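PDB 4WA0: possible adhesin from Caldicellulosiruptor kronotskyensis, which probably mediates attachment of the cell to cellulose as a tapirin, this chain being its C-terminal beta-helix domain, which carries a magnesium ion. Local coordinates for residues T1-S6 and I47-S52; G16-N21 and G29-G34; D9-S14 and L333-Q338. All coordinates share one frame; numbering follows the deposited sequence.

Contact 1: residues T1-S6 and I47-S52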
ATOM      1  N   THR A   1       3.705   7.551  13.993  1.00 70.02           N
ATOM      2  CA  THR A   1       4.516   8.157  12.866  1.00 68.95           C
ATOM      3  C   THR A   1       5.782   7.308  12.498  1.00 62.71           C
ATOM      4  O   THR A   1       6.271   7.380  11.363  1.00 49.72           O
ATOM      5  CB  THR A   1       4.825   9.678  13.118  1.00 72.89           C
ATOM      6  OG1 THR A   1       3.609  10.432  13.081  1.00 78.06           O
ATOM      7  CG2 THR A   1       5.725  10.277  12.065  1.00 69.67           C
ATOM      8  N   SER A   2       6.266   6.474  13.424  1.00 66.32           N
ATOM      9  CA  SER A   2       7.388   5.554  13.156  1.00 63.98           C
ATOM     10  C   SER A   2       7.073   4.486  12.097  1.00 59.06           C
ATOM     11  O   SER A   2       6.033   3.805  12.154  1.00 59.48           O
ATOM     12  CB  SER A   2       7.794   4.835  14.449  1.00 69.09           C
ATOM     13  OG  SER A   2       9.139   4.428  14.376  1.00 65.31           O
ATOM     14  N   VAL A   3       7.997   4.313  11.153  1.00 52.64           N
ATOM     15  CA  VAL A   3       7.858   3.284  10.094  1.00 45.96           C
ATOM     16  C   VAL A   3       8.827   2.134  10.363  1.00 47.16           C
ATOM     17  O   VAL A   3      10.031   2.367  10.403  1.00 39.90           O
ATOM     18  CB  VAL A   3       8.205   3.877   8.713  1.00 43.48           C
ATOM     19  CG1 VAL A   3       8.261   2.796   7.639  1.00 43.74           C
ATOM     20  CG2 VAL A   3       7.205   4.977   8.361  1.00 48.16           C
ATOM     21  N   PRO A   4       8.320   0.898  10.501  1.00 43.89           N
ATOM     22  CA  PRO A   4       9.133  -0.274  10.832  1.00 45.61           C
ATOM     23  C   PRO A   4      10.280  -0.620   9.846  1.00 41.48           C
ATOM     24  O   PRO A   4      10.111  -0.601   8.657  1.00 45.21           O
ATOM     25  CB  PRO A   4       8.096  -1.411  10.884  1.00 46.88           C
ATOM     26  CG  PRO A   4       6.996  -0.974   9.967  1.00 46.31           C
ATOM     27  CD  PRO A   4       6.936   0.519  10.139  1.00 49.67           C
ATOM     28  N   SER A   5      11.421  -0.967  10.391  1.00 43.59           N
ATOM     29  CA  SER A   5      12.670  -1.128   9.640  1.00 48.73           C
ATOM     30  C   SER A   5      12.887  -2.564   9.113  1.00 42.08           C
ATOM     31  O   SER A   5      13.683  -2.783   8.191  1.00 54.26           O
ATOM     32  CB  SER A   5      13.841  -0.789  10.589  1.00 53.78           C
ATOM     33  OG  SER A   5      13.858  -1.688  11.714  1.00 60.01           O
ATOM     34  N   SER A   6      12.184  -3.525   9.716  1.00 32.36           N
ATOM     35  CA  SER A   6      12.421  -4.934   9.458  1.00 26.04           C
ATOM     36  C   SER A   6      11.335  -5.524   8.585  1.00 22.24           C
ATOM     37  O   SER A   6      10.161  -5.280   8.852  1.00 20.37           O
ATOM     38  CB  SER A   6      12.383  -5.687  10.793  1.00 29.67           C
ATOM     39  OG  SER A   6      12.446  -7.094  10.561  1.00 25.75           O
ATOM     40  N   ILE A  47      -4.131  -1.001   7.348  1.00 10.01           N
ATOM     41  CA  ILE A  47      -2.737  -1.188   7.650  1.00 10.80           C
ATOM     42  C   ILE A  47      -2.075   0.035   8.174  1.00 11.62           C
ATOM     43  O   ILE A  47      -2.645   1.134   8.179  1.00 11.74           O
ATOM     44  CB  ILE A  47      -1.966  -1.708   6.387  1.00 10.49           C
ATOM     45  CG1 ILE A  47      -2.037  -0.683   5.248  1.00 10.59           C
ATOM     46  CG2 ILE A  47      -2.487  -3.095   6.028  1.00 12.86           C
ATOM     47  CD1 ILE A  47      -1.398  -1.119   3.958  1.00 10.25           C
ATOM     48  N   ASP A  48      -0.855  -0.127   8.677  1.00 12.93           N
ATOM     49  CA  ASP A  48      -0.154   1.002   9.236  1.00 13.09           C
ATOM     50  C   ASP A  48       0.572   1.816   8.201  1.00 13.24           C
ATOM     51  O   ASP A  48       0.496   3.040   8.236  1.00 13.60           O
ATOM     52  CB  ASP A  48       0.902   0.543  10.238  1.00 13.31           C
ATOM     53  CG  ASP A  48       0.304  -0.124  11.489  1.00 16.98           C
ATOM     54  OD1 ASP A  48      -0.678   0.377  12.039  1.00 20.12           O
ATOM     55  OD2 ASP A  48       0.839  -1.142  11.997  1.00 21.47           O
ATOM     56  N   ASN A  49       1.301   1.188   7.297  1.00 11.97           N
ATOM     57  CA  ASN A  49       2.018   1.963   6.308  1.00 11.85           C
ATOM     58  C   ASN A  49       1.905   1.208   4.965  1.00 11.20           C
ATOM     59  O   ASN A  49       1.859  -0.035   4.989  1.00 11.19           O
ATOM     60  CB  ASN A  49       3.462   2.036   6.660  1.00 11.97           C
ATOM     61  CG  ASN A  49       3.726   2.723   7.989  1.00 13.43           C
ATOM     62  OD1 ASN A  49       3.694   3.960   8.089  1.00 13.06           O
ATOM     63  ND2 ASN A  49       3.949   1.925   9.017  1.00 15.37           N
ATOM     64  N   LEU A  50       1.999   1.951   3.877  1.00 11.32           N
ATOM     65  CA  LEU A  50       1.984   1.395   2.507  1.00 10.80           C
ATOM     66  C   LEU A  50       3.081   2.092   1.693  1.00 11.68           C
ATOM     67  O   LEU A  50       2.994   3.320   1.449  1.00 10.70           O
ATOM     68  CB  LEU A  50       0.610   1.627   1.882  1.00 11.22           C
ATOM     69  CG  LEU A  50       0.332   1.262   0.446  1.00 11.54           C
ATOM     70  CD1 LEU A  50       0.549  -0.224   0.282  1.00 12.15           C
ATOM     71  CD2 LEU A  50      -1.039   1.717   0.055  1.00 11.58           C
ATOM     72  N   ILE A  51       4.146   1.366   1.391  1.00 11.33           N
ATOM     73  CA  ILE A  51       5.362   1.955   0.814  1.00 11.80           C
ATOM     74  C   ILE A  51       5.701   1.373  -0.520  1.00 12.77           C
ATOM     75  O   ILE A  51       5.880   0.149  -0.589  1.00 12.24           O
ATOM     76  CB  ILE A  51       6.553   1.796   1.781  1.00 13.02           C
ATOM     77  CG1 ILE A  51       6.188   2.454   3.090  1.00 13.41           C
ATOM     78  CG2 ILE A  51       7.889   2.324   1.210  1.00 14.17           C
ATOM     79  CD1 ILE A  51       7.041   2.064   4.246  1.00 15.67           C
ATOM     80  N   SER A  52       5.848   2.263  -1.509  1.00 12.65           N
ATOM     81  CA  SER A  52       6.414   1.890  -2.787  1.00 12.85           C
ATOM     82  C   SER A  52       7.623   2.735  -3.161  1.00 14.57           C
ATOM     83  O   SER A  52       7.520   3.951  -3.199  1.00 12.57           O
ATOM     84  CB  SER A  52       5.425   2.000  -3.901  1.00 12.01           C
ATOM     85  OG  SER A  52       6.040   1.669  -5.162  1.00 12.68           O
TER
HETATM   86  O   HOH W   1       3.612   2.963  11.824  1.00 22.26           O
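The carboxamide of Asn49 is the flat group here, and Val3 and Pro4 both approach it from the same side. Val3 CG2 lies over the oxygen end of that face, 3.7 Å from Asn49 OD1. Pro4 meets the nitrogen end tip to tip and more obliquely, with its CD 3.5 Å from Asn49 ND2. Beyond ND2, water 1 accepts a hydrogen bond of 3.0 Å from Asn49 ND2 and gives one of 2.6 Å to Ser2 O, linking the N-terminal segment to the amide although no direct hydrogen bond joins the two. Ser30 OG is the second partner of ND2, while Asn75 ND2 and the backbone N of Ile76 both bond to OD1. Each end of this buried amide thus has two partners, which fix its rotation, while Val3 and Pro4 carbons lie on one side of it. With CG1 anti to the backbone N (chi1 172°), Val3 also meets Ile51 CD1 tip to tip, CG1 to CD1 3.7 Å. Ile222 of helix 217-224 touches both Val3 and Ile51, so the helix closes over the same apolar patch. Residues 1-6 run over the turn before strand 50-52. The Asn49 to Asn75 bond between successive coils resembles a single step of an asparagine ladder, the amide's other protein partners being a serine hydroxyl and a backbone N-H, in a parallel beta-helix.

Contact 2: residues G16-N21 and G29-G34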
ATOM      1  N   GLY A  16      11.447  -6.306  -4.583  1.00 13.89           N
ATOM      2  CA  GLY A  16      11.313  -5.699  -5.864  1.00 14.83           C
ATOM      3  C   GLY A  16       9.835  -5.359  -6.112  1.00 13.87           C
ATOM      4  O   GLY A  16       9.031  -5.287  -5.167  1.00 12.91           O
ATOM      5  N   ALA A  17       9.479  -5.181  -7.367  1.00 14.12           N
ATOM      6  CA  ALA A  17       8.127  -4.889  -7.774  1.00 13.20           C
ATOM      7  C   ALA A  17       7.087  -5.895  -7.205  1.00 14.67           C
ATOM      8  O   ALA A  17       7.324  -7.095  -7.168  1.00 15.37           O
ATOM      9  CB  ALA A  17       8.006  -4.783  -9.290  1.00 15.02           C
ATOM     10  N   LEU A  18       5.934  -5.363  -6.819  1.00 11.34           N
ATOM     11  CA  LEU A  18       4.852  -6.168  -6.199  1.00 12.20           C
ATOM     12  C   LEU A  18       3.594  -5.976  -7.041  1.00 11.76           C
ATOM     13  O   LEU A  18       3.116  -4.854  -7.207  1.00 11.86           O
ATOM     14  CB  LEU A  18       4.632  -5.743  -4.749  1.00 13.03           C
ATOM     15  CG  LEU A  18       3.315  -6.294  -4.120  1.00 14.44           C
ATOM     16  CD1 LEU A  18       3.269  -7.818  -3.989  1.00 16.07           C
ATOM     17  CD2 LEU A  18       3.062  -5.734  -2.723  1.00 14.71           C
ATOM     18  N   ASN A  19       3.015  -7.094  -7.519  1.00 10.95           N
ATOM     19  CA  ASN A  19       1.726  -7.111  -8.133  1.00 12.18           C
ATOM     20  C   ASN A  19       0.770  -7.914  -7.277  1.00 11.21           C
ATOM     21  O   ASN A  19       0.937  -9.126  -7.124  1.00 11.03           O
ATOM     22  CB  ASN A  19       1.816  -7.734  -9.506  1.00 13.14           C
ATOM     23  CG  ASN A  19       2.788  -6.981 -10.412  1.00 17.83           C
ATOM     24  OD1 ASN A  19       2.796  -5.775 -10.481  1.00 21.03           O
ATOM     25  ND2 ASN A  19       3.606  -7.738 -11.131  1.00 23.20           N
ATOM     26  N   THR A  20      -0.197  -7.270  -6.621  1.00 10.57           N
ATOM     27  CA  THR A  20      -1.178  -7.983  -5.824  1.00 11.13           C
ATOM     28  C   THR A  20      -2.224  -8.755  -6.669  1.00 10.83           C
ATOM     29  O   THR A  20      -2.374  -8.600  -7.882  1.00 11.39           O
ATOM     30  CB  THR A  20      -1.909  -7.114  -4.796  1.00 12.82           C
ATOM     31  OG1 THR A  20      -2.838  -6.287  -5.464  1.00 12.69           O
ATOM     32  CG2 THR A  20      -0.974  -6.220  -4.097  1.00 13.05           C
ATOM     33  N   ASN A  21      -2.920  -9.649  -5.976  1.00 12.88           N
ATOM     34  CA  ASN A  21      -4.016 -10.340  -6.573  1.00 12.83           C
ATOM     35  C   ASN A  21      -5.297  -9.523  -6.388  1.00 13.47           C
ATOM     36  O   ASN A  21      -5.326  -8.544  -5.632  1.00 14.09           O
ATOM     37  CB  ASN A  21      -4.192 -11.728  -5.936  1.00 12.60           C
ATOM     38  CG  ASN A  21      -4.405 -11.711  -4.427  1.00 12.96           C
ATOM     39  OD1 ASN A  21      -3.746 -10.989  -3.699  1.00 14.13           O
ATOM     40  ND2 ASN A  21      -5.243 -12.608  -3.942  1.00 14.23           N
ATOM     41  N   GLY A  29      -0.368  -4.773  10.303  1.00 13.50           N
ATOM     42  CA  GLY A  29       0.940  -4.691   9.688  1.00 13.75           C
ATOM     43  C   GLY A  29       1.110  -3.583   8.677  1.00 12.88           C
ATOM     44  O   GLY A  29       0.257  -2.750   8.530  1.00 13.89           O
ATOM     45  N   SER A  30       2.153  -3.701   7.897  1.00 13.34           N
ATOM     46  CA  SER A  30       2.463  -2.748   6.808  1.00 12.56           C
ATOM     47  C   SER A  30       2.687  -3.499   5.501  1.00 12.47           C
ATOM     48  O   SER A  30       2.877  -4.737   5.485  1.00 12.55           O
ATOM     49  CB  SER A  30       3.676  -1.963   7.196  1.00 14.05           C
ATOM     50  OG  SER A  30       3.338  -1.077   8.257  1.00 15.60           O
ATOM     51  N   VAL A  31       2.684  -2.772   4.386  1.00 11.74           N
ATOM     52  CA  VAL A  31       2.931  -3.369   3.075  1.00 10.20           C
ATOM     53  C   VAL A  31       4.071  -2.529   2.438  1.00 11.64           C
ATOM     54  O   VAL A  31       4.006  -1.271   2.420  1.00 11.08           O
ATOM     55  CB  VAL A  31       1.707  -3.275   2.171  1.00 10.00           C
ATOM     56  CG1 VAL A  31       1.990  -3.685   0.737  1.00 11.02           C
ATOM     57  CG2 VAL A  31       0.558  -4.099   2.721  1.00 10.57           C
ATOM     58  N   TYR A  32       5.063  -3.219   1.859  1.00  9.79           N
ATOM     59  CA  TYR A  32       6.198  -2.590   1.233  1.00 11.36           C
ATOM     60  C   TYR A  32       6.600  -3.208  -0.079  1.00 11.93           C
ATOM     61  O   TYR A  32       6.682  -4.427  -0.174  1.00 12.14           O
ATOM     62  CB  TYR A  32       7.403  -2.683   2.187  1.00 13.54           C
ATOM     63  CG  TYR A  32       8.749  -2.303   1.579  1.00 15.80           C
ATOM     64  CD1 TYR A  32       9.544  -3.226   0.885  1.00 15.17           C
ATOM     65  CD2 TYR A  32       9.249  -1.018   1.725  1.00 18.74           C
ATOM     66  CE1 TYR A  32      10.770  -2.854   0.332  1.00 17.64           C
ATOM     67  CE2 TYR A  32      10.468  -0.642   1.122  1.00 20.61           C
ATOM     68  CZ  TYR A  32      11.209  -1.563   0.449  1.00 18.16           C
ATOM     69  OH  TYR A  32      12.447  -1.189  -0.134  1.00 23.01           O
ATOM     70  N   SER A  33       6.874  -2.357  -1.062  1.00 11.35           N
ATOM     71  CA  SER A  33       7.455  -2.817  -2.337  1.00 12.35           C
ATOM     72  C   SER A  33       8.700  -1.974  -2.631  1.00 13.57           C
ATOM     73  O   SER A  33       8.653  -0.759  -2.585  1.00 12.49           O
ATOM     74  CB  SER A  33       6.523  -2.658  -3.458  1.00 12.72           C
ATOM     75  OG  SER A  33       7.237  -3.115  -4.612  1.00 16.09           O
ATOM     76  N   GLY A  34       9.805  -2.630  -2.880  1.00 14.76           N
ATOM     77  CA  GLY A  34      11.065  -1.936  -3.274  1.00 16.50           C
ATOM     78  C   GLY A  34      11.076  -1.491  -4.741  1.00 16.96           C
ATOM     79  O   GLY A  34      11.952  -0.776  -5.168  1.00 18.67           O
TER
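Ser33, Leu18 and Gly16 carry most of this contact, which joins two strands lying on different faces of the coil. The one direct hydrogen bond is from Ser33 OG to Gly16 O, 2.9 Å long. Its donor stands 39° out of the carbonyl plane, tilted above it, at a C=O...donor angle of 127°. With OG anti to the backbone N, Ser33 extends its hydroxyl toward residues 16-18. The same oxygen is hydrogen-bonded to the backbone N of Gly35, and Gly16 O has a second partner in Ser14 OG, so two serines hold the carbonyl where the chain turns from one strand to the next. Leu18 CB lies against the Ser33 side chain, 3.7 Å from Ser33 OG. Deeper inside, Leu18 CD2 meets Val31 CG1 at 4.2 Å, the two side chains crossing at about a right angle in a looser apolar contact. Gly16 and Gly34 bring their backbones together at the corner, CA to CA 4.6 Å. Strand 17-19 lies between strands 37-39 and 320-325, and Leu18 also touches Phe321 and Ile12. Strand 30-33 is flanked by strands 50-52 and 10-14; it and strand 17-19 have their N-to-C directions 123° apart, with 7.0 Å between the two axes at their closest.

Contact 3: residues D9-S14 and L333-Q338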
ATOM      1  N   ASP A   9       7.967  -6.954  10.153  1.00 20.94           N
ATOM      2  CA  ASP A   9       6.837  -6.065  10.583  1.00 21.16           C
ATOM      3  C   ASP A   9       5.792  -5.909   9.546  1.00 21.24           C
ATOM      4  O   ASP A   9       4.780  -5.107   9.700  1.00 18.23           O
ATOM      5  CB  ASP A   9       7.436  -4.702  10.925  1.00 25.91           C
ATOM      6  CG  ASP A   9       8.421  -4.776  12.115  1.00 34.18           C
ATOM      7  OD1 ASP A   9       8.271  -5.747  12.891  1.00 36.40           O
ATOM      8  OD2 ASP A   9       9.396  -3.952  12.191  1.00 36.87           O
ATOM      9  N   TYR A  10       6.074  -6.568   8.404  1.00 16.31           N
ATOM     10  CA  TYR A  10       5.251  -6.343   7.262  1.00 17.20           C
ATOM     11  C   TYR A  10       4.298  -7.495   7.049  1.00 13.42           C
ATOM     12  O   TYR A  10       4.711  -8.651   7.127  1.00 17.01           O
ATOM     13  CB  TYR A  10       6.113  -6.113   5.991  1.00 15.16           C
ATOM     14  CG  TYR A  10       6.674  -4.706   6.015  1.00 15.80           C
ATOM     15  CD1 TYR A  10       7.830  -4.443   6.706  1.00 17.38           C
ATOM     16  CD2 TYR A  10       6.024  -3.647   5.411  1.00 14.86           C
ATOM     17  CE1 TYR A  10       8.339  -3.172   6.781  1.00 18.59           C
ATOM     18  CE2 TYR A  10       6.541  -2.357   5.466  1.00 16.01           C
ATOM     19  CZ  TYR A  10       7.703  -2.144   6.179  1.00 17.29           C
ATOM     20  OH  TYR A  10       8.270  -0.892   6.334  1.00 19.17           O
ATOM     21  N   ALA A  11       3.053  -7.171   6.767  1.00 13.13           N
ATOM     22  CA  ALA A  11       2.095  -8.173   6.325  1.00 12.69           C
ATOM     23  C   ALA A  11       2.562  -8.743   4.975  1.00 12.20           C
ATOM     24  O   ALA A  11       2.507  -9.985   4.700  1.00 12.90           O
ATOM     25  CB  ALA A  11       0.755  -7.588   6.183  1.00 13.15           C
ATOM     26  N   ILE A  12       2.983  -7.816   4.103  1.00 11.08           N
ATOM     27  CA  ILE A  12       3.517  -8.179   2.786  1.00 11.51           C
ATOM     28  C   ILE A  12       4.776  -7.313   2.562  1.00 12.10           C
ATOM     29  O   ILE A  12       4.694  -6.073   2.550  1.00 11.48           O
ATOM     30  CB  ILE A  12       2.519  -7.956   1.650  1.00 11.51           C
ATOM     31  CG1 ILE A  12       1.224  -8.726   1.857  1.00 12.30           C
ATOM     32  CG2 ILE A  12       3.125  -8.356   0.315  1.00 12.51           C
ATOM     33  CD1 ILE A  12       0.160  -8.354   0.903  1.00 13.06           C
ATOM     34  N   PHE A  13       5.920  -7.972   2.409  1.00 11.99           N
ATOM     35  CA  PHE A  13       7.172  -7.294   2.093  1.00 11.43           C
ATOM     36  C   PHE A  13       7.680  -7.804   0.742  1.00 11.65           C
ATOM     37  O   PHE A  13       7.861  -9.009   0.546  1.00 14.43           O
ATOM     38  CB  PHE A  13       8.182  -7.527   3.194  1.00 13.04           C
ATOM     39  CG  PHE A  13       9.490  -6.858   2.934  1.00 13.75           C
ATOM     40  CD1 PHE A  13      10.436  -7.446   2.067  1.00 16.57           C
ATOM     41  CD2 PHE A  13       9.778  -5.650   3.553  1.00 15.89           C
ATOM     42  CE1 PHE A  13      11.608  -6.748   1.806  1.00 17.51           C
ATOM     43  CE2 PHE A  13      10.945  -4.973   3.288  1.00 17.22           C
ATOM     44  CZ  PHE A  13      11.855  -5.540   2.427  1.00 18.49           C
ATOM     45  N   SER A  14       7.927  -6.929  -0.212  1.00 11.69           N
ATOM     46  CA  SER A  14       8.480  -7.317  -1.494  1.00 12.29           C
ATOM     47  C   SER A  14       9.755  -6.537  -1.784  1.00 11.77           C
ATOM     48  O   SER A  14       9.740  -5.294  -1.908  1.00 12.67           O
ATOM     49  CB  SER A  14       7.446  -7.030  -2.577  1.00 13.92           C
ATOM     50  OG  SER A  14       7.869  -7.447  -3.881  1.00 14.10           O
ATOM     51  N   LEU A 333      -7.798 -13.384  -1.155  1.00 11.40           N
ATOM     52  CA  LEU A 333      -6.920 -13.760  -0.071  1.00 12.00           C
ATOM     53  C   LEU A 333      -7.253 -12.792   1.043  1.00 12.23           C
ATOM     54  O   LEU A 333      -7.242 -11.567   0.802  1.00 11.97           O
ATOM     55  CB  LEU A 333      -5.440 -13.574  -0.397  1.00 12.98           C
ATOM     56  CG  LEU A 333      -4.433 -13.821   0.779  1.00 13.54           C
ATOM     57  CD1 LEU A 333      -4.466 -15.283   1.206  1.00 14.13           C
ATOM     58  CD2 LEU A 333      -3.000 -13.469   0.356  1.00 12.55           C
ATOM     59  N   THR A 334      -7.459 -13.302   2.248  1.00 12.26           N
ATOM     60  CA  THR A 334      -7.533 -12.508   3.445  1.00 12.16           C
ATOM     61  C   THR A 334      -6.296 -12.808   4.255  1.00 11.76           C
ATOM     62  O   THR A 334      -6.010 -13.994   4.516  1.00 13.03           O
ATOM     63  CB  THR A 334      -8.785 -12.889   4.250  1.00 16.42           C
ATOM     64  OG1 THR A 334      -9.935 -12.415   3.542  1.00 18.31           O
ATOM     65  CG2 THR A 334      -8.777 -12.324   5.580  1.00 18.74           C
ATOM     66  N   LEU A 335      -5.554 -11.770   4.588  1.00 11.03           N
ATOM     67  CA  LEU A 335      -4.316 -11.843   5.361  1.00 11.82           C
ATOM     68  C   LEU A 335      -4.410 -10.962   6.613  1.00 12.90           C
ATOM     69  O   LEU A 335      -4.454  -9.723   6.528  1.00 12.42           O
ATOM     70  CB  LEU A 335      -3.109 -11.496   4.501  1.00 12.73           C
ATOM     71  CG  LEU A 335      -1.725 -11.337   5.165  1.00 12.39           C
ATOM     72  CD1 LEU A 335      -1.313 -12.641   5.866  1.00 13.85           C
ATOM     73  CD2 LEU A 335      -0.694 -10.890   4.125  1.00 14.09           C
ATOM     74  N   LYS A 336      -4.432 -11.622   7.769  0.54 14.18           N
ATOM     75  CA  LYS A 336      -4.379 -10.922   9.029  0.54 14.82           C
ATOM     76  C   LYS A 336      -2.946 -11.011   9.490  0.54 13.90           C
ATOM     77  O   LYS A 336      -2.439 -12.090   9.817  0.54 14.12           O
ATOM     78  CB  LYS A 336      -5.261 -11.571  10.076  0.54 16.92           C
ATOM     79  CG  LYS A 336      -5.150 -10.888  11.430  0.54 18.89           C
ATOM     80  CD  LYS A 336      -6.200  -9.843  11.639  0.54 23.49           C
ATOM     81  CE  LYS A 336      -6.925  -9.981  12.961  0.54 21.10           C
ATOM     82  NZ  LYS A 336      -6.109  -9.637  14.146  0.54 22.40           N
ATOM     83  N   TYR A 337      -2.310  -9.870   9.563  1.00 13.38           N
ATOM     84  CA  TYR A 337      -0.910  -9.845   9.998  1.00 13.48           C
ATOM     85  C   TYR A 337      -0.685 -10.399  11.400  1.00 15.07           C
ATOM     86  O   TYR A 337      -1.422 -10.047  12.332  1.00 13.73           O
ATOM     87  CB  TYR A 337      -0.362  -8.426   9.941  1.00 12.84           C
ATOM     88  CG  TYR A 337       1.030  -8.326  10.554  1.00 13.88           C
ATOM     89  CD1 TYR A 337       2.122  -8.847   9.898  1.00 13.84           C
ATOM     90  CD2 TYR A 337       1.243  -7.707  11.762  1.00 14.04           C
ATOM     91  CE1 TYR A 337       3.383  -8.760  10.457  1.00 14.95           C
ATOM     92  CE2 TYR A 337       2.504  -7.630  12.322  1.00 15.18           C
ATOM     93  CZ  TYR A 337       3.598  -8.193  11.660  1.00 16.50           C
ATOM     94  OH  TYR A 337       4.907  -8.089  12.196  1.00 18.27           O
ATOM     95  N   GLN A 338       0.370 -11.213  11.569  1.00 15.20           N
ATOM     96  CA  GLN A 338       0.829 -11.579  12.906  1.00 17.25           C
ATOM     97  C   GLN A 338       2.329 -11.615  12.880  1.00 15.84           C
ATOM     98  O   GLN A 338       2.913 -12.198  11.967  1.00 15.90           O
ATOM     99  CB  GLN A 338       0.391 -12.993  13.249  1.00 20.36           C
ATOM    100  CG  GLN A 338      -1.100 -13.231  13.239  1.00 25.04           C
ATOM    101  CD  GLN A 338      -1.772 -12.572  14.453  1.00 35.80           C
ATOM    102  OE1 GLN A 338      -1.103 -12.021  15.358  1.00 35.55           O
ATOM    103  NE2 GLN A 338      -3.089 -12.581  14.445  1.00 35.72           N
TER
HETATM  104  O   HOH W   2       5.292  -6.347  14.257  1.00 47.22           O
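Tyr337 CG and Leu335 CG both stand anti to their backbone N (chi1 173° and 172°), which sets each CG on the side of the bend at Ala11 and Ile12. From there the Tyr337 ring meets backbone atoms: CD1 is 3.6 Å from Ala11 CA, CE1 meets Tyr10 O, and Tyr337 OH comes within 3.2 Å of Asp9 CA. Asp9 O sits over one face of the ring, while Ala11 CA and Tyr10 O approach obliquely. At the root of the ring, Ala11 CB rests 4.0 Å from Tyr337 CB. Here the coil that is first in the chain stacks on the one that is last: strand 10-14 pairs with strand 313-316, and strand 333-337 fits between strands 24-27 and 308-311, so the C-terminal coils extend the beta-helix on the other side of strand 10-14. Inside the coil, Leu335 CD2 reaches the corner, 3.4 Å from Ala11 O and 3.7 Å from Ile12 CG1. The Tyr337 hydroxyl, by contrast, bonds to Leu8 O, and water 2, in the ring plane at its edge, donates to Tyr337 OH at 2.7 Å. That water also gives a weak bond to Asp9 OD1, whose carboxylate is turned 80° to the ring.

All three contacts lie near the centre of the molecule. Contacts 1 and 3 are largely buried, though each has a more open end bridged by water; contact 2 is partly buried and has its apolar end inside the coil. Strand 30-33 of contact 2 runs between strand 50-52 of contact 1 and strand 10-14 of contact 3, with probable backbone hydrogen bonds to both. Tyr10 ties residues 1-6 to the first coil through its hydroxyl and Pro4 O. Their chemistry differs: contact 1 sets aliphatic carbons against a fully hydrogen-bonded amide, contact 2 depends on a serine-to-carbonyl bond at a corner, and contact 3 on a tyrosine ring laid against backbone.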